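Local atomic coordinates of CdnC (Chryseobacterium gregarium DSM 19109, PDB entry 7MGV), a protein that probably uses ATP to close omega-ester macrocycles on a ribosomally made precursor peptide, as an ATP-grasp ligase of the graspetide type. Residues P139-Y142 against R143-S147; F284-L287 against E288-V292. All coordinates share one frame; numbering follows the deposited sequence.

Contact 1. Residues P139-Y142 against R143-S147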
ATOM      1  N   PRO A 139       7.191   0.783   1.594  1.00 35.79           N
ATOM      2  CA  PRO A 139       6.026   0.341   0.804  1.00 32.00           C
ATOM      3  C   PRO A 139       4.726   1.036   1.171  1.00 32.25           C
ATOM      4  O   PRO A 139       3.975   1.433   0.273  1.00 35.61           O
ATOM      5  CB  PRO A 139       5.966  -1.165   1.093  1.00 40.21           C
ATOM      6  CG  PRO A 139       7.364  -1.534   1.442  1.00 33.13           C
ATOM      7  CD  PRO A 139       7.926  -0.353   2.179  1.00 34.53           C
ATOM      8  N   SER A 140       4.430   1.192   2.464  1.00 28.66           N
ATOM      9  CA  SER A 140       3.185   1.849   2.853  1.00 30.99           C
ATOM     10  C   SER A 140       3.185   3.318   2.450  1.00 36.87           C
ATOM     11  O   SER A 140       2.143   3.865   2.069  1.00 30.92           O
ATOM     12  CB  SER A 140       2.958   1.705   4.356  1.00 32.39           C
ATOM     13  OG  SER A 140       3.960   2.390   5.086  1.00 32.05           O
ATOM     14  N   VAL A 141       4.345   3.972   2.516  1.00 34.04           N
ATOM     15  CA  VAL A 141       4.428   5.371   2.109  1.00 31.51           C
ATOM     16  C   VAL A 141       4.194   5.509   0.608  1.00 35.52           C
ATOM     17  O   VAL A 141       3.446   6.390   0.158  1.00 36.80           O
ATOM     18  CB  VAL A 141       5.785   5.963   2.529  1.00 36.60           C
ATOM     19  CG1 VAL A 141       5.913   7.382   2.031  1.00 28.61           C
ATOM     20  CG2 VAL A 141       5.942   5.903   4.041  1.00 37.29           C
ATOM     21  N   TYR A 142       4.829   4.644  -0.188  1.00 31.32           N
ATOM     22  CA  TYR A 142       4.599   4.657  -1.628  1.00 38.83           C
ATOM     23  C   TYR A 142       3.142   4.356  -1.953  1.00 30.83           C
ATOM     24  O   TYR A 142       2.574   4.927  -2.890  1.00 33.26           O
ATOM     25  CB  TYR A 142       5.521   3.651  -2.316  1.00 34.08           C
ATOM     26  CG  TYR A 142       6.965   4.095  -2.389  1.00 43.56           C
ATOM     27  CD1 TYR A 142       7.293   5.406  -2.703  1.00 50.54           C
ATOM     28  CD2 TYR A 142       8.000   3.202  -2.143  1.00 41.67           C
ATOM     29  CE1 TYR A 142       8.612   5.817  -2.773  1.00 48.55           C
ATOM     30  CE2 TYR A 142       9.321   3.604  -2.210  1.00 46.88           C
ATOM     31  CZ  TYR A 142       9.622   4.912  -2.525  1.00 40.58           C
ATOM     32  OH  TYR A 142      10.934   5.316  -2.591  1.00 49.94           O
ATOM     33  N   ARG A 143       2.519   3.459  -1.184  1.00 30.89           N
ATOM     34  CA  ARG A 143       1.111   3.151  -1.399  1.00 28.59           C
ATOM     35  C   ARG A 143       0.229   4.348  -1.068  1.00 32.53           C
ATOM     36  O   ARG A 143      -0.763   4.606  -1.759  1.00 32.77           O
ATOM     37  CB  ARG A 143       0.710   1.933  -0.569  1.00 24.71           C
ATOM     38  CG  ARG A 143      -0.753   1.539  -0.702  1.00 34.66           C
ATOM     39  CD  ARG A 143      -1.139   1.290  -2.154  1.00 29.59           C
ATOM     40  NE  ARG A 143      -2.572   1.050  -2.297  1.00 33.85           N
ATOM     41  CZ  ARG A 143      -3.146  -0.142  -2.159  1.00 37.44           C
ATOM     42  NH1 ARG A 143      -2.408  -1.207  -1.874  1.00 27.28           N
ATOM     43  NH2 ARG A 143      -4.459  -0.270  -2.305  1.00 30.25           N
ATOM     44  N   ARG A 144       0.575   5.091  -0.012  1.00 30.23           N
ATOM     45  CA  ARG A 144      -0.167   6.307   0.305  1.00 30.59           C
ATOM     46  C   ARG A 144      -0.019   7.343  -0.802  1.00 25.16           C
ATOM     47  O   ARG A 144      -0.981   8.039  -1.142  1.00 35.47           O
ATOM     48  CB  ARG A 144       0.298   6.896   1.636  1.00 31.45           C
ATOM     49  CG  ARG A 144      -0.592   8.039   2.104  1.00 30.86           C
ATOM     50  CD  ARG A 144       0.079   8.947   3.118  1.00 27.26           C
ATOM     51  NE  ARG A 144      -0.734  10.137   3.361  1.00 35.88           N
ATOM     52  CZ  ARG A 144      -0.478  11.049   4.293  1.00 34.56           C
ATOM     53  NH1 ARG A 144       0.574  10.917   5.089  1.00 35.03           N
ATOM     54  NH2 ARG A 144      -1.282  12.095   4.432  1.00 25.18           N
ATOM     55  N   LEU A 145       1.181   7.461  -1.374  1.00 25.03           N
ATOM     56  CA  LEU A 145       1.396   8.445  -2.430  1.00 23.30           C
ATOM     57  C   LEU A 145       0.743   8.054  -3.751  1.00 27.98           C
ATOM     58  O   LEU A 145       0.682   8.892  -4.659  1.00 29.67           O
ATOM     59  CB  LEU A 145       2.893   8.677  -2.637  1.00 26.36           C
ATOM     60  CG  LEU A 145       3.462   9.911  -1.933  1.00 31.25           C
ATOM     61  CD1 LEU A 145       2.684  11.156  -2.330  1.00 33.46           C
ATOM     62  CD2 LEU A 145       3.448   9.730  -0.426  1.00 37.92           C
ATOM     63  N   ASP A 146       0.253   6.817  -3.886  1.00 24.22           N
ATOM     64  CA  ASP A 146      -0.464   6.427  -5.095  1.00 25.99           C
ATOM     65  C   ASP A 146      -1.800   7.146  -5.237  1.00 34.28           C
ATOM     66  O   ASP A 146      -2.374   7.151  -6.331  1.00 38.31           O
ATOM     67  CB  ASP A 146      -0.691   4.912  -5.113  1.00 32.26           C
ATOM     68  CG  ASP A 146       0.575   4.134  -5.432  1.00 42.74           C
ATOM     69  OD1 ASP A 146       1.436   4.671  -6.162  1.00 41.63           O
ATOM     70  OD2 ASP A 146       0.705   2.985  -4.959  1.00 33.53           O
ATOM     71  N   SER A 147      -2.303   7.755  -4.163  1.00 38.56           N
ATOM     72  CA  SER A 147      -3.585   8.457  -4.172  1.00 33.19           C
ATOM     73  C   SER A 147      -3.359   9.869  -4.699  1.00 29.65           C
ATOM     74  O   SER A 147      -2.990  10.782  -3.961  1.00 27.20           O
ATOM     75  CB  SER A 147      -4.194   8.466  -2.774  1.00 27.86           C
ATOM     76  OG  SER A 147      -5.292   9.361  -2.700  1.00 34.69           O
TER

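Contact 2. Residues F284-L287 against E288-V292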
ATOM      1  N   PHE A 284       8.582  27.423  -0.217  1.00 45.43           N
ATOM      2  CA  PHE A 284       8.043  27.212   1.122  1.00 41.91           C
ATOM      3  C   PHE A 284       6.920  26.182   1.098  1.00 47.49           C
ATOM      4  O   PHE A 284       6.880  25.264   1.927  1.00 45.13           O
ATOM      5  CB  PHE A 284       7.546  28.544   1.690  1.00 44.61           C
ATOM      6  CG  PHE A 284       6.963  28.444   3.072  1.00 56.26           C
ATOM      7  CD1 PHE A 284       7.772  28.566   4.189  1.00 51.18           C
ATOM      8  CD2 PHE A 284       5.603  28.245   3.254  1.00 53.75           C
ATOM      9  CE1 PHE A 284       7.239  28.480   5.463  1.00 57.58           C
ATOM     10  CE2 PHE A 284       5.064  28.158   4.525  1.00 61.64           C
ATOM     11  CZ  PHE A 284       5.884  28.276   5.630  1.00 59.39           C
ATOM     12  N   MET A 285       6.004  26.310   0.137  1.00 45.35           N
ATOM     13  CA  MET A 285       4.879  25.383   0.069  1.00 42.67           C
ATOM     14  C   MET A 285       5.314  23.990  -0.379  1.00 46.80           C
ATOM     15  O   MET A 285       4.717  22.994   0.039  1.00 42.90           O
ATOM     16  CB  MET A 285       3.796  25.944  -0.852  1.00 48.63           C
ATOM     17  CG  MET A 285       3.006  27.082  -0.218  1.00 44.45           C
ATOM     18  SD  MET A 285       1.553  27.569  -1.165  1.00 39.44           S
ATOM     19  CE  MET A 285       2.323  28.296  -2.610  1.00 43.47           C
ATOM     20  N   ILE A 286       6.357  23.896  -1.207  1.00 40.50           N
ATOM     21  CA  ILE A 286       6.898  22.588  -1.581  1.00 42.15           C
ATOM     22  C   ILE A 286       7.467  21.879  -0.354  1.00 47.33           C
ATOM     23  O   ILE A 286       7.191  20.693  -0.099  1.00 40.04           O
ATOM     24  CB  ILE A 286       7.964  22.750  -2.679  1.00 37.48           C
ATOM     25  CG1 ILE A 286       7.328  23.213  -3.992  1.00 37.18           C
ATOM     26  CG2 ILE A 286       8.722  21.458  -2.872  1.00 38.28           C
ATOM     27  CD1 ILE A 286       6.710  22.099  -4.806  1.00 48.67           C
ATOM     28  N   LEU A 287       8.291  22.596   0.416  1.00 46.29           N
ATOM     29  CA  LEU A 287       8.836  22.026   1.643  1.00 40.36           C
ATOM     30  C   LEU A 287       7.721  21.658   2.614  1.00 39.40           C
ATOM     31  O   LEU A 287       7.800  20.635   3.303  1.00 49.07           O
ATOM     32  CB  LEU A 287       9.818  23.004   2.287  1.00 42.77           C
ATOM     33  CG  LEU A 287      11.139  23.198   1.539  1.00 44.53           C
ATOM     34  CD1 LEU A 287      11.902  24.390   2.090  1.00 45.44           C
ATOM     35  CD2 LEU A 287      11.986  21.937   1.610  1.00 42.61           C
ATOM     36  N   GLU A 288       6.659  22.466   2.663  1.00 43.65           N
ATOM     37  CA  GLU A 288       5.528  22.141   3.525  1.00 47.54           C
ATOM     38  C   GLU A 288       4.788  20.898   3.047  1.00 44.69           C
ATOM     39  O   GLU A 288       4.276  20.133   3.869  1.00 46.06           O
ATOM     40  CB  GLU A 288       4.569  23.327   3.605  1.00 45.62           C
ATOM     41  CG  GLU A 288       3.447  23.141   4.606  1.00 51.55           C
ATOM     42  CD  GLU A 288       2.694  24.426   4.879  1.00 68.58           C
ATOM     43  OE1 GLU A 288       1.616  24.364   5.506  1.00 59.76           O
ATOM     44  OE2 GLU A 288       3.182  25.499   4.464  1.00 68.61           O
ATOM     45  N   LEU A 289       4.706  20.685   1.732  1.00 41.85           N
ATOM     46  CA  LEU A 289       4.100  19.463   1.213  1.00 42.67           C
ATOM     47  C   LEU A 289       4.891  18.240   1.659  1.00 41.69           C
ATOM     48  O   LEU A 289       4.321  17.252   2.148  1.00 36.84           O
ATOM     49  CB  LEU A 289       4.017  19.532  -0.312  1.00 42.58           C
ATOM     50  CG  LEU A 289       3.511  18.298  -1.061  1.00 43.88           C
ATOM     51  CD1 LEU A 289       2.038  18.052  -0.771  1.00 41.18           C
ATOM     52  CD2 LEU A 289       3.748  18.451  -2.554  1.00 45.35           C
ATOM     53  N   LEU A 290       6.217  18.301   1.511  1.00 41.00           N
ATOM     54  CA  LEU A 290       7.039  17.193   1.992  1.00 36.80           C
ATOM     55  C   LEU A 290       6.935  17.031   3.505  1.00 40.54           C
ATOM     56  O   LEU A 290       7.044  15.911   4.017  1.00 45.12           O
ATOM     57  CB  LEU A 290       8.495  17.383   1.570  1.00 38.72           C
ATOM     58  CG  LEU A 290       8.799  16.854   0.166  1.00 38.51           C
ATOM     59  CD1 LEU A 290       8.741  17.978  -0.860  1.00 46.68           C
ATOM     60  CD2 LEU A 290      10.140  16.143   0.125  1.00 40.50           C
ATOM     61  N   ASP A 291       6.720  18.130   4.233  1.00 41.41           N
ATOM     62  CA  ASP A 291       6.528  18.041   5.677  1.00 40.53           C
ATOM     63  C   ASP A 291       5.222  17.335   6.019  1.00 43.63           C
ATOM     64  O   ASP A 291       5.178  16.503   6.933  1.00 43.10           O
ATOM     65  CB  ASP A 291       6.549  19.438   6.297  1.00 48.01           C
ATOM     66  CG  ASP A 291       7.943  20.030   6.364  1.00 59.29           C
ATOM     67  OD1 ASP A 291       8.921  19.282   6.148  1.00 49.07           O
ATOM     68  OD2 ASP A 291       8.060  21.245   6.629  1.00 57.84           O
ATOM     69  N   VAL A 292       4.148  17.668   5.302  1.00 41.65           N
ATOM     70  CA  VAL A 292       2.854  17.036   5.544  1.00 32.33           C
ATOM     71  C   VAL A 292       2.937  15.542   5.269  1.00 41.61           C
ATOM     72  O   VAL A 292       2.411  14.724   6.034  1.00 38.39           O
ATOM     73  CB  VAL A 292       1.758  17.708   4.697  1.00 38.99           C
ATOM     74  CG1 VAL A 292       0.485  16.875   4.714  1.00 28.31           C
ATOM     75  CG2 VAL A 292       1.482  19.118   5.200  1.00 36.82           C
TER

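Contact 1. Residues P139-Y142 against R143-S147
The short helix 139-145, which follows strand 134-136 of the parallel sheet, is defined here by three i to i+4 backbone bonds. Arg143 N reaches Pro139 O at 2.9 Å, and Arg144 N to Ser140 O and Leu145 N to Val141 O repeat the step. The fourth bond, Asp146 N to Tyr142 O, is weak, at 3.2 Å with an N-H...O angle of 120°. On one flank Val141 and Leu145 run alongside each other, CG1 of Val141 lying 4.2 Å from CD2 of Leu145. Val141 CG1 gets there by standing anti to its own nitrogen (chi1 176°), while the same leucine methyl also rests 3.4 Å from Val141 O. The carboxylate of Asp146 sits near Tyr142 O without bonding to it and pairs instead with Arg96, while Arg143 makes a cation-pi contact with Phe125 of the second subunit. Tyr142 OH bonds to Tyr94 O, and Arg144 forms a salt bridge with Glu150 of helix 148-158, whose N-cap is Ser147. Pro139 packs on helix 110-130, and Leu145 on Tyr293 of helix 280-293.

Contact 2. Residues F284-L287 against E288-V292
Leu287 O accepts from two donors: a sound bond of 2.9 Å from Asp291 N and a weak one from Arg348 NH2. The carboxylate of Asp291 folds back close to the same carbonyl, its CG 3.1 Å from Leu287 O, because CG is anti to the carbonyl carbon of Asp291 (chi1 -74°), which places it beside the backbone N. Asp291 OD1 is held in a salt bridge by NE of the same arginine, and the guanidinium probably offsets the negative charge gathered beside the carbonyl. These backbone bonds belong to the regular alpha-helix 280-293, which packs against the antiparallel sheet through Ile286 and Leu290 on Val240 of strand 234-241 and through Leu289 on Phe312 and Ile315 of strand 310-316, Leu289 also meeting Ile154 and Ile158 of helix 148-158. The i to i+4 pattern is straightest at Leu290 N to Ile286 O, where the N-H...O angle is 168°. Across the same turn Ile286 and Leu290 lie side by side, Ile286 CG2 4.0 Å from Leu290 CD1. Leu290 CD1 is also tight against Ile286 O, at 3.2 Å. On another flank, where Glu288 N bonds to Phe284 O at 2.9 Å, the glutamate side chain stretches out, extended beyond CG, and brings OE2 within 3.3 Å of Phe284 CE2. The approach to the ring is oblique, with the ring and carboxylate planes 88° apart; Phe284 CG is anti to its nitrogen, which holds the ring out beside the helix where OE2 of the extended Glu288 meets it.

Contact 1 precedes contact 2 by more than 130 residues, yet they are neighbours in space: their centres are about 17 Å apart and their nearest atoms about 4 Å, without touching. Tyr293, at the end of the helix carrying contact 2, bridges part of that interval by packing on Arg144 and Leu145. Helix 148-158 is a second intermediary, tied to contact 1 through Glu150 and Gln151 and to contact 2 through Ile154 and Ile158. Neither contact includes a residue of the ADP pocket, although strands 234-241 and 297-304 beside contact 2 carry Glu235 and Ile303. Both touch the second subunit, contact 2 through Val292 on its Leu353; Arg143 also packs on an acidic side chain of the bound peptide.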